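Local coordinates for endo-beta-mannanase (Rhizomucor miehei, PDB 4QP0), which probably hydrolyses internal beta-1,4-mannosidic linkages at random in mannans, galactomannans and glucomannans, as a secreted glycoside hydrolase of family 5, at residues A[22-28]-A[321-327]; A[90-94]-A[152-157]; A[317-321]-A[355-359]. All blocks are in the same frame, centred on the assembly; numbering follows the deposited sequence.

Contact 1: residues A[22-28]-A[321-327]; sequences EGTNAYY and DAFWQIA
Gly23 N donates to Asp321 O over 2.7 Å, a short bond between two parallel strands, and Phe323 N returns a weak one to Gly23 O. With no side chain on Gly23, Ala322 CB can settle against its backbone, 3.6 Å from Gly23 C. On the next residue pair, Thr24 puts OG1 over one face of the Phe323 ring, 3.2 Å above its plane, with Thr24 CB above the same ring in a CH-pi contact. These strands, 17-25 and 320-323, are the first and last of the (beta/alpha)8 barrel, so their pairing closes it. Further along, a cis peptide precedes Gln325, and Ile326 N bonds Asn25 O at 3.2 Å. Asn25 CB sits 3.5 Å from Trp324 CE3; with CG beside the backbone N (chi1 -77°), the amide lies by the indole and ND2 reaches weakly for Phe323 O, while Arg53 and Glu292 O hold it from outside. Tyr28 OH donates to Ile326 O at 2.7 Å from above the carbonyl plane, and accepts from Val328 N. The Tyr27 ring and the six-membered ring of Trp324 lie in planes only 5° apart, but are so far offset that they scarcely stack. Trp324 NE1 hydrogen-bonds Asp334, which helps to fix the indole, and His352 and Tyr294 hold the Asp321 carboxylate.

Contact 2: residues A[90-94]-A[152-157]; sequences DYIIQ and RENSLT
Asp90 leans from its helix into the loop 152-157, which wraps round its side chain. Its CB lies 3.4 Å from Asn154 OD1. Beyond it, CG stands beside the backbone N (chi1 -70°), which directs the carboxylate at Arg152. That guanidinium grips side-on: NE gives a 2.9 Å bond to Asp90 OD1 on its syn side, and NH2 reaches Asp90 OD2 at 2.7 Å, with both oxygens close to the guanidinium plane. OD1 also bonds Tyr161 OH. OD2 takes two more donors from one residue, Ser155 OG on the anti lone pair and Ser155 N, at 2.8 Å, from well above the carboxylate plane. An aspartate suits this spot because its short arm offers two acceptors to a charged group and a turn of backbone together, and the nearby arginine probably favours its ionised form. Asn154 shapes that turn, OD1 accepting from Leu156 N in an Asx turn, while its ND2 bonds Asp90 O weakly. Leu156 CD1 covers the helix backbone 3.7 Å from Tyr91 CA. Helix 87-98 is thus held by the loop that follows helix 136-151, and it also packs on helix 34-47 through Tyr91 and Ile92 and on strand 102-106 through Ile92 and Ile93.

Contact 3: residues A[317-321]-A[355-359]; sequences DLAAD and AMAKK
A salt bridge near the surface and a buried methionine join the last helix of the chain, 345-358, to the segment 317-321, which runs into and begins strand 320-323, the final strand of the TIM barrel. The join is small, and two side chains of the C-terminal segment make it. Met356 is buried. Its chain bends at chi2 and again at chi3 (-91°), turning the terminal methyl into the segment's backbone, where CE lies 3.6 Å from Ala319 O and 3.7 Å from Ala320 CA. The same methyl comes within 3.6 Å of Asp321 OD2, a carboxylate oxygen already bonded to His352. A flexible, unbranched thioether suits this place, since it can fold to fit between helix and strand, and its CE meets main-chain atoms of 318-320 rather than their side chains. Val313 of helix 299-315 and Tyr20 of strand 17-25 also touch Met356.

Lys359, the last residue of the chain, sends its side chain back toward Asp317. A bend at chi3 (86°) carries NZ to Asp317 OD1, 2.7 Å away, and the ammonium sits well above the carboxylate plane. Asp317 ends helix 299-315 in a Schellman motif with positive phi. A water receives a bond from Lys359 NZ at 2.8 Å and donates to Leu318 O at 2.7 Å, linking the ammonium to the backbone. Tyr20 serves both charges: its OH bonds Asp317 OD2, and its ring makes a cation-pi contact with Lys359. The carboxylate and the Tyr20 ring probably favour the charged form of Lys359, and the chain terminus is tied to the barrel by charge outside and by a methyl group within.

Overall arrangement
Contact 1 is the most deeply buried; its chemistry is that of parallel strands, main-chain bonds supplemented by aromatic and small side chains. Contact 3 uses the same final strand and shares Asp321, and the two touch where Met356 CB packs 3.8 Å from Glu22 N, so the C-terminal helix lies directly against the strand pair that closes the barrel. Contact 2 stands apart on the outer helical layer, its centre about 21 Å from that of contact 1. Contacts 2 and 3 both rely on an aspartate paired with a basic residue, yet contact 2 surrounds its carboxylate with several donors, whereas contact 3, buried apart from its salt bridge, adds a methionine methyl set against main-chain and carboxylate atoms.

Contact 1: residues A[22-28]-A[321-327]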
loop_
_atom_site.group_PDB
_atom_site.type_symbol
_atom_site.label_atom_id
_atom_site.label_comp_id
_atom_site.label_asym_id
_atom_site.label_seq_id
_atom_site.Cartn_x
_atom_site.Cartn_y
_atom_site.Cartn_z
ATOM N N GLU A 22 -12.758 -5.066 5.492
ATOM C CA GLU A 22 -12.641 -4.250 4.296
ATOM C C GLU A 22 -12.012 -2.936 4.741
ATOM O O GLU A 22 -12.485 -2.308 5.683
ATOM C CB GLU A 22 -14.001 -4.005 3.638
ATOM C CG GLU A 22 -13.932 -3.102 2.412
ATOM C CD GLU A 22 -15.300 -2.684 1.908
ATOM O OE1 GLU A 22 -16.303 -3.309 2.312
ATOM O OE2 GLU A 22 -15.378 -1.729 1.103
ATOM N N GLY A 23 -10.925 -2.541 4.091
ATOM C CA GLY A 23 -10.292 -1.266 4.378
ATOM C C GLY A 23 -10.486 -0.338 3.203
ATOM O O GLY A 23 -11.262 -0.640 2.308
ATOM N N THR A 24 -9.780 0.790 3.199
ATOM C CA THR A 24 -9.834 1.703 2.062
ATOM C C THR A 24 -8.487 2.383 1.807
ATOM O O THR A 24 -7.549 2.214 2.580
ATOM C CB THR A 24 -10.964 2.749 2.204
ATOM O OG1 THR A 24 -11.087 3.480 0.979
ATOM C CG2 THR A 24 -10.695 3.723 3.344
ATOM N N ASN A 25 -8.399 3.115 0.697
ATOM C CA ASN A 25 -7.233 3.936 0.390
ATOM C C ASN A 25 -7.569 5.415 0.474
ATOM O O ASN A 25 -8.709 5.823 0.199
ATOM C CB ASN A 25 -6.683 3.629 -1.002
ATOM C CG ASN A 25 -5.877 2.349 -1.049
ATOM O OD1 ASN A 25 -4.643 2.379 -1.041
ATOM N ND2 ASN A 25 -6.569 1.213 -1.101
ATOM N N ALA A 26 -6.571 6.199 0.881
ATOM C CA ALA A 26 -6.616 7.659 0.873
ATOM C C ALA A 26 -5.180 8.170 0.870
ATOM O O ALA A 26 -4.710 8.759 1.850
ATOM C CB ALA A 26 -7.388 8.202 2.071
ATOM N N TYR A 27 -4.491 7.928 -0.244
ATOM C CA TYR A 27 -3.106 8.347 -0.438
ATOM C C TYR A 27 -2.895 9.824 -0.090
ATOM O O TYR A 27 -1.799 10.228 0.325
ATOM C CB TYR A 27 -2.686 8.086 -1.893
ATOM C CG TYR A 27 -3.112 9.166 -2.868
ATOM C CD1 TYR A 27 -2.262 10.234 -3.165
ATOM C CD2 TYR A 27 -4.366 9.130 -3.488
ATOM C CE1 TYR A 27 -2.646 11.230 -4.047
ATOM C CE2 TYR A 27 -4.757 10.122 -4.380
ATOM C CZ TYR A 27 -3.893 11.172 -4.654
ATOM O OH TYR A 27 -4.256 12.173 -5.532
ATOM N N TYR A 28 -3.962 10.607 -0.257
ATOM C CA TYR A 28 -3.927 12.068 -0.188
ATOM C C TYR A 28 -4.042 12.621 1.231
ATOM O O TYR A 28 -4.204 13.838 1.414
ATOM C CB TYR A 28 -5.049 12.658 -1.063
ATOM C CG TYR A 28 -6.434 12.183 -0.667
ATOM C CD1 TYR A 28 -7.226 12.926 0.208
ATOM C CD2 TYR A 28 -6.949 10.980 -1.155
ATOM C CE1 TYR A 28 -8.489 12.493 0.579
ATOM C CE2 TYR A 28 -8.211 10.540 -0.784
ATOM C CZ TYR A 28 -8.975 11.300 0.079
ATOM O OH TYR A 28 -10.222 10.865 0.445
ATOM N N ASP A 321 -9.452 -6.901 2.223
ATOM C CA ASP A 321 -9.386 -6.153 0.976
ATOM C C ASP A 321 -9.600 -4.676 1.249
ATOM O O ASP A 321 -10.278 -4.311 2.209
ATOM C CB ASP A 321 -10.458 -6.647 0.014
ATOM C CG ASP A 321 -11.851 -6.565 0.616
ATOM O OD1 ASP A 321 -12.529 -5.531 0.417
ATOM O OD2 ASP A 321 -12.243 -7.519 1.318
ATOM N N ALA A 322 -9.020 -3.829 0.407
ATOM C CA ALA A 322 -9.163 -2.380 0.545
ATOM C C ALA A 322 -9.411 -1.757 -0.819
ATOM O O ALA A 322 -8.609 -1.930 -1.748
ATOM C CB ALA A 322 -7.927 -1.773 1.199
ATOM N N PHE A 323 -10.532 -1.052 -0.939
ATOM C CA PHE A 323 -10.918 -0.464 -2.213
ATOM C C PHE A 323 -10.238 0.863 -2.436
ATOM O O PHE A 323 -9.861 1.558 -1.488
ATOM C CB PHE A 323 -12.439 -0.299 -2.332
ATOM C CG PHE A 323 -12.998 0.848 -1.541
ATOM C CD1 PHE A 323 -13.055 2.124 -2.085
ATOM C CD2 PHE A 323 -13.490 0.646 -0.264
ATOM C CE1 PHE A 323 -13.582 3.179 -1.358
ATOM C CE2 PHE A 323 -14.026 1.694 0.470
ATOM C CZ PHE A 323 -14.071 2.964 -0.080
ATOM N N TRP A 324 -10.100 1.201 -3.708
ATOM C CA TRP A 324 -9.568 2.475 -4.114
ATOM C C TRP A 324 -10.681 3.211 -4.810
ATOM O O TRP A 324 -11.166 2.750 -5.840
ATOM C CB TRP A 324 -8.365 2.264 -5.031
ATOM C CG TRP A 324 -7.758 3.536 -5.561
ATOM C CD1 TRP A 324 -8.283 4.377 -6.533
ATOM C CD2 TRP A 324 -6.464 4.148 -5.188
ATOM N NE1 TRP A 324 -7.444 5.436 -6.768
ATOM C CE2 TRP A 324 -6.339 5.362 -5.989
ATOM C CE3 TRP A 324 -5.451 3.828 -4.296
ATOM C CZ2 TRP A 324 -5.234 6.209 -5.887
ATOM C CZ3 TRP A 324 -4.343 4.683 -4.199
ATOM C CH2 TRP A 324 -4.238 5.841 -4.981
ATOM N N GLN A 325 -11.121 4.350 -4.271
ATOM C CA GLN A 325 -10.604 4.943 -3.033
ATOM C C GLN A 325 -11.689 5.805 -2.412
ATOM O O GLN A 325 -12.595 6.255 -3.114
ATOM C CB GLN A 325 -9.374 5.807 -3.310
ATOM C CG GLN A 325 -9.638 7.027 -4.184
ATOM C CD GLN A 325 -8.372 7.822 -4.448
ATOM O OE1 GLN A 325 -7.495 7.929 -3.589
ATOM N NE2 GLN A 325 -8.275 8.389 -5.639
ATOM N N ILE A 326 -11.600 6.042 -1.106
ATOM C CA ILE A 326 -12.556 6.940 -0.458
ATOM C C ILE A 326 -12.298 8.410 -0.830
ATOM O O ILE A 326 -11.151 8.834 -1.003
ATOM C CB ILE A 326 -12.630 6.731 1.078
ATOM C CG1 ILE A 326 -13.914 7.373 1.647
ATOM C CG2 ILE A 326 -11.369 7.233 1.768
ATOM C CD1 ILE A 326 -14.119 7.173 3.136
ATOM N N ALA A 327 -13.376 9.176 -0.962
ATOM C CA ALA A 327 -13.289 10.552 -1.434
ATOM C C ALA A 327 -13.776 11.564 -0.411
ATOM O O ALA A 327 -14.975 11.661 -0.147
ATOM C CB ALA A 327 -14.059 10.708 -2.738
HETATM O O HOH W 1 -7.056 11.199 -7.194
#

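Contact 2: residues A[90-94]-A[152-157]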
loop_
_atom_site.group_PDB
_atom_site.type_symbol
_atom_site.label_atom_id
_atom_site.label_comp_id
_atom_site.label_asym_id
_atom_site.label_seq_id
_atom_site.Cartn_x
_atom_site.Cartn_y
_atom_site.Cartn_z
ATOM N N ASP A 90 2.127 12.805 11.935
ATOM C CA ASP A 90 1.834 12.776 13.369
ATOM C C ASP A 90 0.346 13.030 13.611
ATOM O O ASP A 90 -0.291 12.345 14.401
ATOM C CB ASP A 90 2.664 13.830 14.128
ATOM C CG ASP A 90 4.171 13.501 14.202
ATOM O OD1 ASP A 90 4.636 12.455 13.696
ATOM O OD2 ASP A 90 4.907 14.314 14.791
ATOM N N TYR A 91 -0.201 14.024 12.921
ATOM C CA TYR A 91 -1.601 14.378 13.082
ATOM C C TYR A 91 -2.517 13.290 12.533
ATOM O O TYR A 91 -3.565 13.002 13.115
ATOM C CB TYR A 91 -1.902 15.737 12.446
ATOM C CG TYR A 91 -3.334 16.183 12.653
ATOM C CD1 TYR A 91 -3.753 16.728 13.871
ATOM C CD2 TYR A 91 -4.280 16.044 11.634
ATOM C CE1 TYR A 91 -5.073 17.129 14.062
ATOM C CE2 TYR A 91 -5.600 16.440 11.818
ATOM C CZ TYR A 91 -5.988 16.982 13.025
ATOM O OH TYR A 91 -7.295 17.370 13.192
ATOM N N ILE A 92 -2.112 12.675 11.423
ATOM C CA ILE A 92 -2.886 11.586 10.827
ATOM C C ILE A 92 -2.982 10.400 11.790
ATOM O O ILE A 92 -4.081 9.899 12.058
ATOM C CB ILE A 92 -2.317 11.154 9.460
ATOM C CG1 ILE A 92 -2.603 12.233 8.415
ATOM C CG2 ILE A 92 -2.925 9.829 9.013
ATOM C CD1 ILE A 92 -1.744 12.129 7.170
ATOM N N ILE A 93 -1.836 9.985 12.326
ATOM C CA ILE A 93 -1.772 8.882 13.290
ATOM C C ILE A 93 -2.640 9.157 14.513
ATOM O O ILE A 93 -3.210 8.232 15.088
ATOM C CB ILE A 93 -0.326 8.618 13.766
ATOM C CG1 ILE A 93 0.616 8.387 12.578
ATOM C CG2 ILE A 93 -0.270 7.421 14.712
ATOM C CD1 ILE A 93 2.080 8.340 12.972
ATOM N N GLN A 94 -2.712 10.427 14.907
ATOM C CA GLN A 94 -3.435 10.846 16.106
ATOM C C GLN A 94 -4.943 10.680 15.910
ATOM O O GLN A 94 -5.615 10.073 16.739
ATOM C CB GLN A 94 -3.102 12.300 16.445
ATOM C CG GLN A 94 -3.654 12.764 17.784
ATOM C CD GLN A 94 -3.675 14.274 17.919
ATOM O OE1 GLN A 94 -3.168 14.824 18.900
ATOM N NE2 GLN A 94 -4.263 14.955 16.938
ATOM N N ARG A 152 10.980 8.162 14.395
ATOM C CA ARG A 152 10.354 9.434 14.728
ATOM C C ARG A 152 9.442 9.324 15.940
ATOM O O ARG A 152 8.621 8.417 16.019
ATOM C CB ARG A 152 9.564 9.993 13.541
ATOM C CG ARG A 152 9.145 11.440 13.747
ATOM C CD ARG A 152 8.155 11.945 12.710
ATOM N NE ARG A 152 7.435 13.132 13.190
ATOM C CZ ARG A 152 7.948 14.362 13.253
ATOM N NH1 ARG A 152 9.196 14.603 12.871
ATOM N NH2 ARG A 152 7.206 15.359 13.703
ATOM N N GLU A 153 9.603 10.246 16.886
ATOM C CA GLU A 153 8.625 10.413 17.955
ATOM C C GLU A 153 7.439 11.226 17.430
ATOM O O GLU A 153 7.619 12.231 16.728
ATOM C CB GLU A 153 9.247 11.122 19.159
ATOM C CG GLU A 153 8.347 11.188 20.386
ATOM C CD GLU A 153 8.935 12.027 21.505
ATOM O OE1 GLU A 153 9.031 13.265 21.347
ATOM O OE2 GLU A 153 9.290 11.448 22.550
ATOM N N ASN A 154 6.231 10.799 17.781
ATOM C CA ASN A 154 5.037 11.543 17.409
ATOM C C ASN A 154 5.013 12.816 18.231
ATOM O O ASN A 154 4.894 12.761 19.454
ATOM C CB ASN A 154 3.788 10.713 17.685
ATOM C CG ASN A 154 2.546 11.286 17.029
ATOM O OD1 ASN A 154 2.196 12.456 17.224
ATOM N ND2 ASN A 154 1.868 10.458 16.248
ATOM N N SER A 155 5.121 13.961 17.563
ATOM C CA SER A 155 5.198 15.246 18.264
ATOM C C SER A 155 3.894 15.644 18.967
ATOM O O SER A 155 3.888 16.565 19.787
ATOM C CB SER A 155 5.682 16.358 17.326
ATOM O OG SER A 155 4.690 16.719 16.379
ATOM N N LEU A 156 2.803 14.942 18.664
ATOM C CA LEU A 156 1.528 15.194 19.330
ATOM C C LEU A 156 1.172 14.168 20.415
ATOM O O LEU A 156 0.342 14.455 21.277
ATOM C CB LEU A 156 0.398 15.311 18.303
ATOM C CG LEU A 156 0.621 16.352 17.188
ATOM C CD1 LEU A 156 -0.345 16.129 16.032
ATOM C CD2 LEU A 156 0.561 17.801 17.681
ATOM N N THR A 157 1.792 12.987 20.384
ATOM C CA THR A 157 1.441 11.912 21.337
ATOM C C THR A 157 2.627 11.245 22.030
ATOM O O THR A 157 2.437 10.418 22.930
ATOM C CB THR A 157 0.583 10.804 20.687
ATOM O OG1 THR A 157 1.310 10.195 19.615
ATOM C CG2 THR A 157 -0.750 11.356 20.165
#

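Contact 3: residues A[317-321]-A[355-359]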
loop_
_atom_site.group_PDB
_atom_site.type_symbol
_atom_site.label_atom_id
_atom_site.label_comp_id
_atom_site.label_asym_id
_atom_site.label_seq_id
_atom_site.Cartn_x
_atom_site.Cartn_y
_atom_site.Cartn_z
ATOM N N ASP A 317 -12.156 -16.877 1.584
ATOM C CA ASP A 317 -11.612 -16.641 2.926
ATOM C C ASP A 317 -10.324 -15.794 2.886
ATOM O O ASP A 317 -9.385 -15.998 3.675
ATOM C CB ASP A 317 -11.383 -17.975 3.654
ATOM C CG ASP A 317 -11.771 -17.920 5.119
ATOM O OD1 ASP A 317 -12.980 -17.774 5.410
ATOM O OD2 ASP A 317 -10.870 -18.045 5.979
ATOM N N LEU A 318 -10.294 -14.844 1.951
ATOM C CA LEU A 318 -9.181 -13.925 1.828
ATOM C C LEU A 318 -9.168 -13.056 3.074
ATOM O O LEU A 318 -10.237 -12.638 3.546
ATOM C CB LEU A 318 -9.307 -13.070 0.558
ATOM C CG LEU A 318 -8.063 -12.270 0.141
ATOM C CD1 LEU A 318 -6.986 -13.157 -0.457
ATOM C CD2 LEU A 318 -8.431 -11.163 -0.835
ATOM N N ALA A 319 -7.968 -12.797 3.597
ATOM C CA ALA A 319 -7.803 -12.111 4.885
ATOM C C ALA A 319 -8.480 -10.748 4.920
ATOM O O ALA A 319 -9.195 -10.428 5.875
ATOM C CB ALA A 319 -6.328 -11.987 5.250
ATOM N N ALA A 320 -8.276 -9.955 3.869
ATOM C CA ALA A 320 -8.858 -8.618 3.803
ATOM C C ALA A 320 -8.749 -8.011 2.417
ATOM O O ALA A 320 -8.035 -8.522 1.546
ATOM C CB ALA A 320 -8.183 -7.712 4.815
ATOM N N ASP A 321 -9.452 -6.901 2.223
ATOM C CA ASP A 321 -9.386 -6.153 0.976
ATOM C C ASP A 321 -9.600 -4.676 1.249
ATOM O O ASP A 321 -10.278 -4.311 2.209
ATOM C CB ASP A 321 -10.458 -6.647 0.014
ATOM C CG ASP A 321 -11.851 -6.565 0.616
ATOM O OD1 ASP A 321 -12.529 -5.531 0.417
ATOM O OD2 ASP A 321 -12.243 -7.519 1.318
ATOM N N ALA A 355 -19.784 -7.693 6.682
ATOM C CA ALA A 355 -19.581 -9.130 6.526
ATOM C C ALA A 355 -18.161 -9.564 6.911
ATOM O O ALA A 355 -17.979 -10.637 7.486
ATOM C CB ALA A 355 -19.925 -9.569 5.110
ATOM N N MET A 356 -17.162 -8.737 6.603
ATOM C CA MET A 356 -15.807 -8.995 7.077
ATOM C C MET A 356 -15.686 -8.746 8.581
ATOM O O MET A 356 -15.015 -9.499 9.281
ATOM C CB MET A 356 -14.780 -8.148 6.314
ATOM C CG MET A 356 -14.735 -8.411 4.818
ATOM S SD MET A 356 -14.126 -10.051 4.390
ATOM C CE MET A 356 -12.368 -9.708 4.226
ATOM N N ALA A 357 -16.336 -7.690 9.070
ATOM C CA ALA A 357 -16.367 -7.381 10.504
ATOM C C ALA A 357 -16.930 -8.546 11.312
ATOM O O ALA A 357 -16.412 -8.883 12.381
ATOM C CB ALA A 357 -17.191 -6.126 10.755
ATOM N N LYS A 358 -17.989 -9.152 10.777
ATOM C CA LYS A 358 -18.701 -10.255 11.413
ATOM C C LYS A 358 -17.881 -11.555 11.459
ATOM O O LYS A 358 -17.946 -12.286 12.441
ATOM C CB LYS A 358 -20.049 -10.474 10.705
ATOM C CG LYS A 358 -21.008 -11.433 11.399
ATOM N N LYS A 359 -17.102 -11.826 10.410
ATOM C CA LYS A 359 -16.342 -13.093 10.277
ATOM C C LYS A 359 -15.494 -13.483 11.498
ATOM O O LYS A 359 -14.632 -12.727 11.949
ATOM C CB LYS A 359 -15.461 -13.078 9.022
ATOM C CG LYS A 359 -16.212 -13.321 7.722
ATOM C CD LYS A 359 -15.258 -13.559 6.557
ATOM C CE LYS A 359 -14.852 -15.025 6.455
ATOM N NZ LYS A 359 -14.020 -15.286 5.248
HETATM O O HOH W 2 -12.845 -13.317 3.717
#